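Local coordinates for protein serpin-12 (Manduca sexta, PDB 6CJ7) that acts as a serpin-type serine protease inhibitor and controls the prophenoloxidase activation system in larval hemolymph, at residues A[236-241]-A[353-358]; A[244-249]-A[374-379]. All blocks are in the same frame, centred on the assembly; numbering follows the deposited sequence.

In the fold
Contact 1 lies where sheets B and C of the serpin fold meet; contact 2, its centre about 9 Å away, packs helix 245-251 on sheet B. Strand 232-239 supplies one side of contact 1 and runs on through a short turn into that helix. Strand 359-365 follows contact 1 directly and lies between strands 232-239 and 370-377, with antiparallel pairing to each. The two contacts also touch: V237 CG1 packs on L248 CD2 at 3.6 Å, and P358 CB comes within 3.7 Å of I377 O. Strand 351-354 follows the unmodelled residues 332-346, which by serpin topology probably belong to the reactive-centre loop; neither contact includes that loop.

Contact 1: residues A[236-241]-A[353-358]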
ATOM      1  N   VAL A 236      -0.448 -13.171   7.600  1.00 19.76           N
ATOM      2  CA  VAL A 236      -0.552 -12.622   8.947  1.00 20.11           C
ATOM      3  C   VAL A 236       0.611 -13.158   9.761  1.00 21.70           C
ATOM      4  O   VAL A 236       0.859 -14.372   9.786  1.00 21.85           O
ATOM      5  CB  VAL A 236      -1.900 -12.973   9.599  1.00 20.99           C
ATOM      6  CG1 VAL A 236      -2.004 -12.327  10.981  1.00 20.90           C
ATOM      7  CG2 VAL A 236      -3.047 -12.544   8.697  1.00 28.12           C
ATOM      8  N   VAL A 237       1.337 -12.251  10.414  1.00 22.30           N
ATOM      9  CA  VAL A 237       2.571 -12.594  11.099  1.00 22.51           C
ATOM     10  C   VAL A 237       2.442 -12.097  12.529  1.00 24.13           C
ATOM     11  O   VAL A 237       2.198 -10.904  12.759  1.00 25.07           O
ATOM     12  CB  VAL A 237       3.796 -11.978  10.398  1.00 22.33           C
ATOM     13  CG1 VAL A 237       5.066 -12.577  10.955  1.00 27.83           C
ATOM     14  CG2 VAL A 237       3.717 -12.208   8.888  1.00 23.88           C
ATOM     15  N   LEU A 238       2.588 -13.011  13.482  1.00 24.50           N
ATOM     16  CA  LEU A 238       2.266 -12.754  14.874  1.00 25.44           C
ATOM     17  C   LEU A 238       3.515 -12.971  15.724  1.00 31.01           C
ATOM     18  O   LEU A 238       4.037 -14.095  15.764  1.00 34.83           O
ATOM     19  CB  LEU A 238       1.144 -13.685  15.317  1.00 26.79           C
ATOM     20  CG  LEU A 238       0.569 -13.599  16.720  1.00 28.40           C
ATOM     21  CD1 LEU A 238      -0.108 -12.275  16.961  1.00 29.19           C
ATOM     22  CD2 LEU A 238      -0.418 -14.750  16.931  1.00 32.71           C
ATOM     23  N   PRO A 239       4.028 -11.953  16.422  1.00 30.73           N
ATOM     24  CA  PRO A 239       5.229 -12.149  17.231  1.00 34.55           C
ATOM     25  C   PRO A 239       4.967 -13.140  18.345  1.00 39.02           C
ATOM     26  O   PRO A 239       3.876 -13.212  18.909  1.00 37.29           O
ATOM     27  CB  PRO A 239       5.518 -10.747  17.790  1.00 34.75           C
ATOM     28  CG  PRO A 239       4.687  -9.820  17.023  1.00 29.04           C
ATOM     29  CD  PRO A 239       3.493 -10.580  16.512  1.00 29.93           C
ATOM     30  N   LEU A 240       5.990 -13.930  18.650  1.00 44.86           N
ATOM     31  CA  LEU A 240       5.919 -14.773  19.823  1.00 51.84           C
ATOM     32  C   LEU A 240       6.065 -13.920  21.084  1.00 53.79           C
ATOM     33  O   LEU A 240       6.439 -12.745  21.035  1.00 51.78           O
ATOM     34  CB  LEU A 240       6.998 -15.861  19.778  1.00 57.78           C
ATOM     35  CG  LEU A 240       7.024 -16.661  18.474  1.00 57.17           C
ATOM     36  CD1 LEU A 240       8.220 -17.601  18.443  1.00 63.45           C
ATOM     37  CD2 LEU A 240       5.723 -17.425  18.281  1.00 46.98           C
ATOM     38  N   LYS A 241       5.755 -14.538  22.234  1.00 59.43           N
ATOM     39  CA  LYS A 241       5.806 -13.833  23.513  1.00 62.00           C
ATOM     40  C   LYS A 241       7.143 -13.143  23.735  1.00 63.99           C
ATOM     41  O   LYS A 241       7.193 -12.062  24.330  1.00 61.40           O
ATOM     42  CB  LYS A 241       5.526 -14.818  24.647  1.00 63.69           C
ATOM     43  CG  LYS A 241       6.262 -16.155  24.501  1.00 65.44           C
ATOM     44  CD  LYS A 241       6.318 -16.921  25.821  1.00 69.55           C
ATOM     45  CE  LYS A 241       6.791 -18.357  25.625  1.00 71.45           C
ATOM     46  NZ  LYS A 241       8.267 -18.515  25.649  1.00 74.96           N
ATOM     47  N   PHE A 353      -3.322 -20.145  16.189  1.00 30.54           N
ATOM     48  CA  PHE A 353      -2.975 -18.809  15.714  1.00 26.70           C
ATOM     49  C   PHE A 353      -4.048 -17.852  16.220  1.00 29.31           C
ATOM     50  O   PHE A 353      -5.104 -17.695  15.602  1.00 27.08           O
ATOM     51  CB  PHE A 353      -2.854 -18.761  14.192  1.00 29.04           C
ATOM     52  CG  PHE A 353      -2.137 -17.539  13.677  1.00 28.36           C
ATOM     53  CD1 PHE A 353      -2.778 -16.308  13.631  1.00 26.06           C
ATOM     54  CD2 PHE A 353      -0.829 -17.623  13.208  1.00 27.25           C
ATOM     55  CE1 PHE A 353      -2.129 -15.169  13.152  1.00 28.41           C
ATOM     56  CE2 PHE A 353      -0.169 -16.478  12.727  1.00 27.40           C
ATOM     57  CZ  PHE A 353      -0.824 -15.255  12.700  1.00 29.86           C
ATOM     58  N   ARG A 354      -3.771 -17.202  17.344  1.00 31.53           N
ATOM     59  CA  ARG A 354      -4.729 -16.305  17.967  1.00 25.92           C
ATOM     60  C   ARG A 354      -4.123 -14.909  17.952  1.00 31.43           C
ATOM     61  O   ARG A 354      -3.189 -14.622  18.710  1.00 31.72           O
ATOM     62  CB  ARG A 354      -5.065 -16.775  19.378  1.00 33.75           C
ATOM     63  CG  ARG A 354      -5.634 -15.712  20.293  1.00 45.35           C
ATOM     64  CD  ARG A 354      -6.187 -16.346  21.521  1.00 54.09           C
ATOM     65  NE  ARG A 354      -5.160 -17.043  22.294  1.00 61.45           N
ATOM     66  CZ  ARG A 354      -5.417 -17.905  23.267  1.00 62.17           C
ATOM     67  NH1 ARG A 354      -6.676 -18.171  23.591  1.00 59.71           N
ATOM     68  NH2 ARG A 354      -4.421 -18.506  23.914  1.00 62.55           N
ATOM     69  N   ALA A 355      -4.651 -14.055  17.086  1.00 27.10           N
ATOM     70  CA  ALA A 355      -4.112 -12.709  16.898  1.00 24.81           C
ATOM     71  C   ALA A 355      -4.823 -11.713  17.815  1.00 23.16           C
ATOM     72  O   ALA A 355      -5.516 -10.800  17.364  1.00 25.52           O
ATOM     73  CB  ALA A 355      -4.228 -12.301  15.434  1.00 26.24           C
ATOM     74  N   ASN A 356      -4.644 -11.919  19.123  1.00 27.48           N
ATOM     75  CA  ASN A 356      -5.261 -11.103  20.164  1.00 25.73           C
ATOM     76  C   ASN A 356      -4.267 -10.122  20.777  1.00 25.31           C
ATOM     77  O   ASN A 356      -4.419  -9.709  21.935  1.00 27.69           O
ATOM     78  CB  ASN A 356      -5.890 -11.988  21.240  1.00 28.35           C
ATOM     79  CG  ASN A 356      -4.871 -12.845  21.977  1.00 30.78           C
ATOM     80  OD1 ASN A 356      -3.680 -12.837  21.668  1.00 31.85           O
ATOM     81  ND2 ASN A 356      -5.343 -13.592  22.966  1.00 35.44           N
ATOM     82  N   LYS A 357      -3.243  -9.786  20.009  1.00 25.94           N
ATOM     83  CA  LYS A 357      -2.198  -8.845  20.375  1.00 27.20           C
ATOM     84  C   LYS A 357      -1.675  -8.283  19.066  1.00 23.20           C
ATOM     85  O   LYS A 357      -2.008  -8.798  17.990  1.00 23.04           O
ATOM     86  CB  LYS A 357      -1.087  -9.529  21.178  1.00 28.19           C
ATOM     87  CG  LYS A 357      -0.347 -10.612  20.431  1.00 33.47           C
ATOM     88  CD  LYS A 357       0.706 -11.247  21.325  1.00 43.20           C
ATOM     89  CE  LYS A 357       1.399 -12.400  20.627  1.00 50.43           C
ATOM     90  NZ  LYS A 357       2.642 -12.808  21.343  1.00 56.44           N
ATOM     91  N   PRO A 358      -0.882  -7.209  19.110  1.00 23.73           N
ATOM     92  CA  PRO A 358      -0.450  -6.573  17.857  1.00 22.79           C
ATOM     93  C   PRO A 358       0.234  -7.531  16.879  1.00 23.67           C
ATOM     94  O   PRO A 358       1.012  -8.410  17.267  1.00 24.46           O
ATOM     95  CB  PRO A 358       0.514  -5.480  18.344  1.00 21.45           C
ATOM     96  CG  PRO A 358      -0.044  -5.088  19.623  1.00 24.43           C
ATOM     97  CD  PRO A 358      -0.548  -6.373  20.281  1.00 23.67           C
TER
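L238 is the main bump of this contact, and the bend of 353-358 is the hollow that receives it. Its CG stands anti to the backbone N (chi1 -178°), and the two methyls beyond it find different walls. L238 CD2 sits over the face of the F353 ring, 4.2 Å from the centroid and close to the ring normal, a CH-pi contact; the same methyl comes within 3.3 Å of R354 O. L238 CD1 takes the other side of the hollow, 4.0 Å from A355 CA and 3.9 Å from K357 CG. A355, the centre of an inverse gamma turn, bends the chain round this methyl.

The far end of the F353 ring is a second bump. F353 CZ fits into the notch between two residues of strand 232-239, at 3.6 Å from both V236 CG1 and L238 CB. The ring also touches V268 and L270 of strand 265-282.

K357 closes the contact by crossing L238 at about a right angle. Its chain is extended beyond CG, and K357 NZ donates to P239 O at 2.8 Å; the C=O...N angle is 142° and the donor is tilted 34° from the carbonyl plane. The apolar part of the lysine thus lies against the leucine while its amine grips the strand end. P239 CD, a ring carbon, packs against the carbonyl oxygen P358 O at 3.4 Å. The arrangement belongs to the serpin fold, where the chain leaves a sheet C strand, turns, and enters strand 359-365 of sheet B beside strand 232-239.

Contact 2: residues A[244-249]-A[374-379]; sequences NVDALL and MARIMD
Helix-on-sheet packing of the serpin fold brings V245, D246 and L249 of helix 245-251 against M374, R376 and M378 near the end of a sheet B strand. The axes of the short segments, helix 245-249 and strand 374-377, approach to 10.3 Å and are nearly antiparallel, at 159°.

A salt bridge lies between two apolar contacts. R376 NH1 donates to D246 OD1 at 2.8 Å, with an N-H...O angle of 138°. OD1 is met on its syn side, somewhat out of the carboxylate plane, and the two flat groups are almost perpendicular. The arginine is extended through CD and then bends (chi3 79°), bringing NE off the line of the chain. The guanidinium also serves the end of helix 19-31 and the turn after it, NH1 donating to A29 O and NH2 to Q32 O and G34 O. An alanine in place of R376 would probably leave D246 OD1 without its charged mate and those three carbonyls without this donor, weakening the tie between the two helices and the strand.

On one flank V245 CG1 meets M378 SD at 3.7 Å and M378 CE at 4.0 Å, the methionine chain folding back through chi2 and chi3 to reach the valine. On the other, L249 CD1 touches M374 CE at 3.9 Å, next to F25 of helix 19-31, which touches both residues. The helix start that presents V245 and D246 is fixed by N-cap residue N244: N244 OD1 accepts from A247 N at 3.0 Å and, weakly, from D246 N at 3.1 Å.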
ATOM      1  N   ASN A 244       8.224  -8.544  19.859  1.00 46.10           N
ATOM      2  CA  ASN A 244       7.183  -7.549  19.657  1.00 41.76           C
ATOM      3  C   ASN A 244       7.121  -7.196  18.176  1.00 39.04           C
ATOM      4  O   ASN A 244       8.022  -7.519  17.396  1.00 40.02           O
ATOM      5  CB  ASN A 244       7.434  -6.298  20.498  1.00 40.79           C
ATOM      6  CG  ASN A 244       8.685  -5.571  20.074  1.00 44.23           C
ATOM      7  OD1 ASN A 244       8.680  -4.825  19.098  1.00 43.35           O
ATOM      8  ND2 ASN A 244       9.776  -5.800  20.797  1.00 50.60           N
ATOM      9  N   VAL A 245       6.045  -6.497  17.803  1.00 36.45           N
ATOM     10  CA  VAL A 245       5.706  -6.336  16.395  1.00 32.81           C
ATOM     11  C   VAL A 245       6.661  -5.394  15.671  1.00 28.68           C
ATOM     12  O   VAL A 245       6.862  -5.530  14.461  1.00 33.71           O
ATOM     13  CB  VAL A 245       4.235  -5.880  16.282  1.00 37.60           C
ATOM     14  CG1 VAL A 245       4.044  -4.477  16.856  1.00 42.45           C
ATOM     15  CG2 VAL A 245       3.750  -5.971  14.859  1.00 38.09           C
ATOM     16  N   ASP A 246       7.289  -4.455  16.378  1.00 33.61           N
ATOM     17  CA  ASP A 246       8.210  -3.573  15.677  1.00 34.59           C
ATOM     18  C   ASP A 246       9.569  -4.226  15.455  1.00 33.79           C
ATOM     19  O   ASP A 246      10.177  -4.020  14.397  1.00 32.91           O
ATOM     20  CB  ASP A 246       8.310  -2.252  16.437  1.00 41.30           C
ATOM     21  CG  ASP A 246       7.094  -1.375  16.190  1.00 47.46           C
ATOM     22  OD1 ASP A 246       6.802  -1.089  14.999  1.00 46.78           O
ATOM     23  OD2 ASP A 246       6.409  -1.008  17.170  1.00 52.04           O
ATOM     24  N   ALA A 247      10.033  -5.035  16.405  1.00 36.96           N
ATOM     25  CA  ALA A 247      11.196  -5.884  16.166  1.00 37.69           C
ATOM     26  C   ALA A 247      10.940  -6.825  14.999  1.00 37.40           C
ATOM     27  O   ALA A 247      11.786  -6.987  14.110  1.00 37.67           O
ATOM     28  CB  ALA A 247      11.534  -6.680  17.425  1.00 41.80           C
ATOM     29  N   LEU A 248       9.762  -7.449  14.987  1.00 34.50           N
ATOM     30  CA  LEU A 248       9.382  -8.318  13.879  1.00 30.14           C
ATOM     31  C   LEU A 248       9.442  -7.576  12.552  1.00 30.22           C
ATOM     32  O   LEU A 248      10.046  -8.055  11.584  1.00 32.31           O
ATOM     33  CB  LEU A 248       7.977  -8.872  14.128  1.00 31.93           C
ATOM     34  CG  LEU A 248       7.311  -9.590  12.961  1.00 35.22           C
ATOM     35  CD1 LEU A 248       8.107 -10.833  12.602  1.00 35.12           C
ATOM     36  CD2 LEU A 248       5.874  -9.944  13.318  1.00 34.18           C
ATOM     37  N   LEU A 249       8.827  -6.392  12.491  1.00 29.01           N
ATOM     38  CA  LEU A 249       8.736  -5.689  11.219  1.00 27.83           C
ATOM     39  C   LEU A 249      10.114  -5.271  10.714  1.00 29.64           C
ATOM     40  O   LEU A 249      10.395  -5.380   9.516  1.00 32.24           O
ATOM     41  CB  LEU A 249       7.813  -4.479  11.355  1.00 28.77           C
ATOM     42  CG  LEU A 249       7.761  -3.575  10.126  1.00 28.76           C
ATOM     43  CD1 LEU A 249       7.221  -4.343   8.930  1.00 22.40           C
ATOM     44  CD2 LEU A 249       6.909  -2.360  10.411  1.00 29.89           C
ATOM     45  N   MET A 374       0.686  -3.255   3.381  1.00 19.17           N
ATOM     46  CA  MET A 374       1.319  -3.640   4.639  1.00 19.61           C
ATOM     47  C   MET A 374       0.593  -2.929   5.769  1.00 19.51           C
ATOM     48  O   MET A 374       0.295  -1.736   5.665  1.00 19.45           O
ATOM     49  CB  MET A 374       2.815  -3.303   4.667  1.00 19.16           C
ATOM     50  CG  MET A 374       3.623  -4.092   3.656  1.00 22.65           C
ATOM     51  SD  MET A 374       5.372  -3.707   3.752  1.00 26.53           S
ATOM     52  CE  MET A 374       5.823  -4.505   5.297  1.00 32.94           C
ATOM     53  N   ALA A 375       0.274  -3.662   6.830  1.00 18.29           N
ATOM     54  CA  ALA A 375      -0.404  -3.025   7.951  1.00 21.76           C
ATOM     55  C   ALA A 375       0.202  -3.523   9.246  1.00 21.96           C
ATOM     56  O   ALA A 375       0.355  -4.733   9.447  1.00 23.49           O
ATOM     57  CB  ALA A 375      -1.912  -3.298   7.943  1.00 24.81           C
ATOM     58  N   ARG A 376       0.509  -2.589  10.134  1.00 20.06           N
ATOM     59  CA  ARG A 376       0.836  -2.900  11.515  1.00 19.60           C
ATOM     60  C   ARG A 376      -0.431  -2.648  12.327  1.00 20.18           C
ATOM     61  O   ARG A 376      -0.856  -1.500  12.501  1.00 23.34           O
ATOM     62  CB  ARG A 376       2.016  -2.046  11.988  1.00 21.78           C
ATOM     63  CG  ARG A 376       2.346  -2.150  13.498  1.00 24.75           C
ATOM     64  CD  ARG A 376       3.535  -1.305  13.830  1.00 25.59           C
ATOM     65  NE  ARG A 376       3.109   0.089  13.932  1.00 27.33           N
ATOM     66  CZ  ARG A 376       3.917   1.135  14.009  1.00 26.98           C
ATOM     67  NH1 ARG A 376       5.221   0.957  14.023  1.00 25.54           N
ATOM     68  NH2 ARG A 376       3.404   2.355  14.078  1.00 28.43           N
ATOM     69  N   ILE A 377      -1.051  -3.720  12.801  1.00 20.33           N
ATOM     70  CA  ILE A 377      -2.325  -3.631  13.503  1.00 22.29           C
ATOM     71  C   ILE A 377      -2.017  -3.603  14.994  1.00 24.09           C
ATOM     72  O   ILE A 377      -1.762  -4.645  15.611  1.00 21.29           O
ATOM     73  CB  ILE A 377      -3.262  -4.786  13.137  1.00 20.62           C
ATOM     74  CG1 ILE A 377      -3.375  -4.896  11.611  1.00 23.82           C
ATOM     75  CG2 ILE A 377      -4.607  -4.605  13.817  1.00 26.01           C
ATOM     76  CD1 ILE A 377      -4.259  -3.869  10.985  1.00 34.00           C
ATOM     77  N   MET A 378      -2.027  -2.396  15.574  1.00 21.09           N
ATOM     78  CA  MET A 378      -1.910  -2.195  17.014  1.00 22.34           C
ATOM     79  C   MET A 378      -3.245  -2.261  17.732  1.00 24.91           C
ATOM     80  O   MET A 378      -3.271  -2.538  18.936  1.00 26.73           O
ATOM     81  CB  MET A 378      -1.274  -0.838  17.347  1.00 23.20           C
ATOM     82  CG  MET A 378       0.090  -0.590  16.743  1.00 29.30           C
ATOM     83  SD  MET A 378       1.317  -1.921  16.983  1.00 29.78           S
ATOM     84  CE  MET A 378       1.905  -1.687  18.718  1.00 50.09           C
ATOM     85  N   ASP A 379      -4.333  -1.950  17.045  1.00 24.41           N
ATOM     86  CA  ASP A 379      -5.645  -1.841  17.680  1.00 28.89           C
ATOM     87  C   ASP A 379      -6.697  -2.051  16.601  1.00 27.28           C
ATOM     88  O   ASP A 379      -7.014  -1.116  15.859  1.00 26.28           O
ATOM     89  CB  ASP A 379      -5.816  -0.467  18.346  1.00 31.28           C
ATOM     90  CG  ASP A 379      -7.119  -0.337  19.125  1.00 33.11           C
ATOM     91  OD1 ASP A 379      -8.008  -1.202  18.965  1.00 28.51           O
ATOM     92  OD2 ASP A 379      -7.259   0.645  19.896  1.00 33.56           O
TER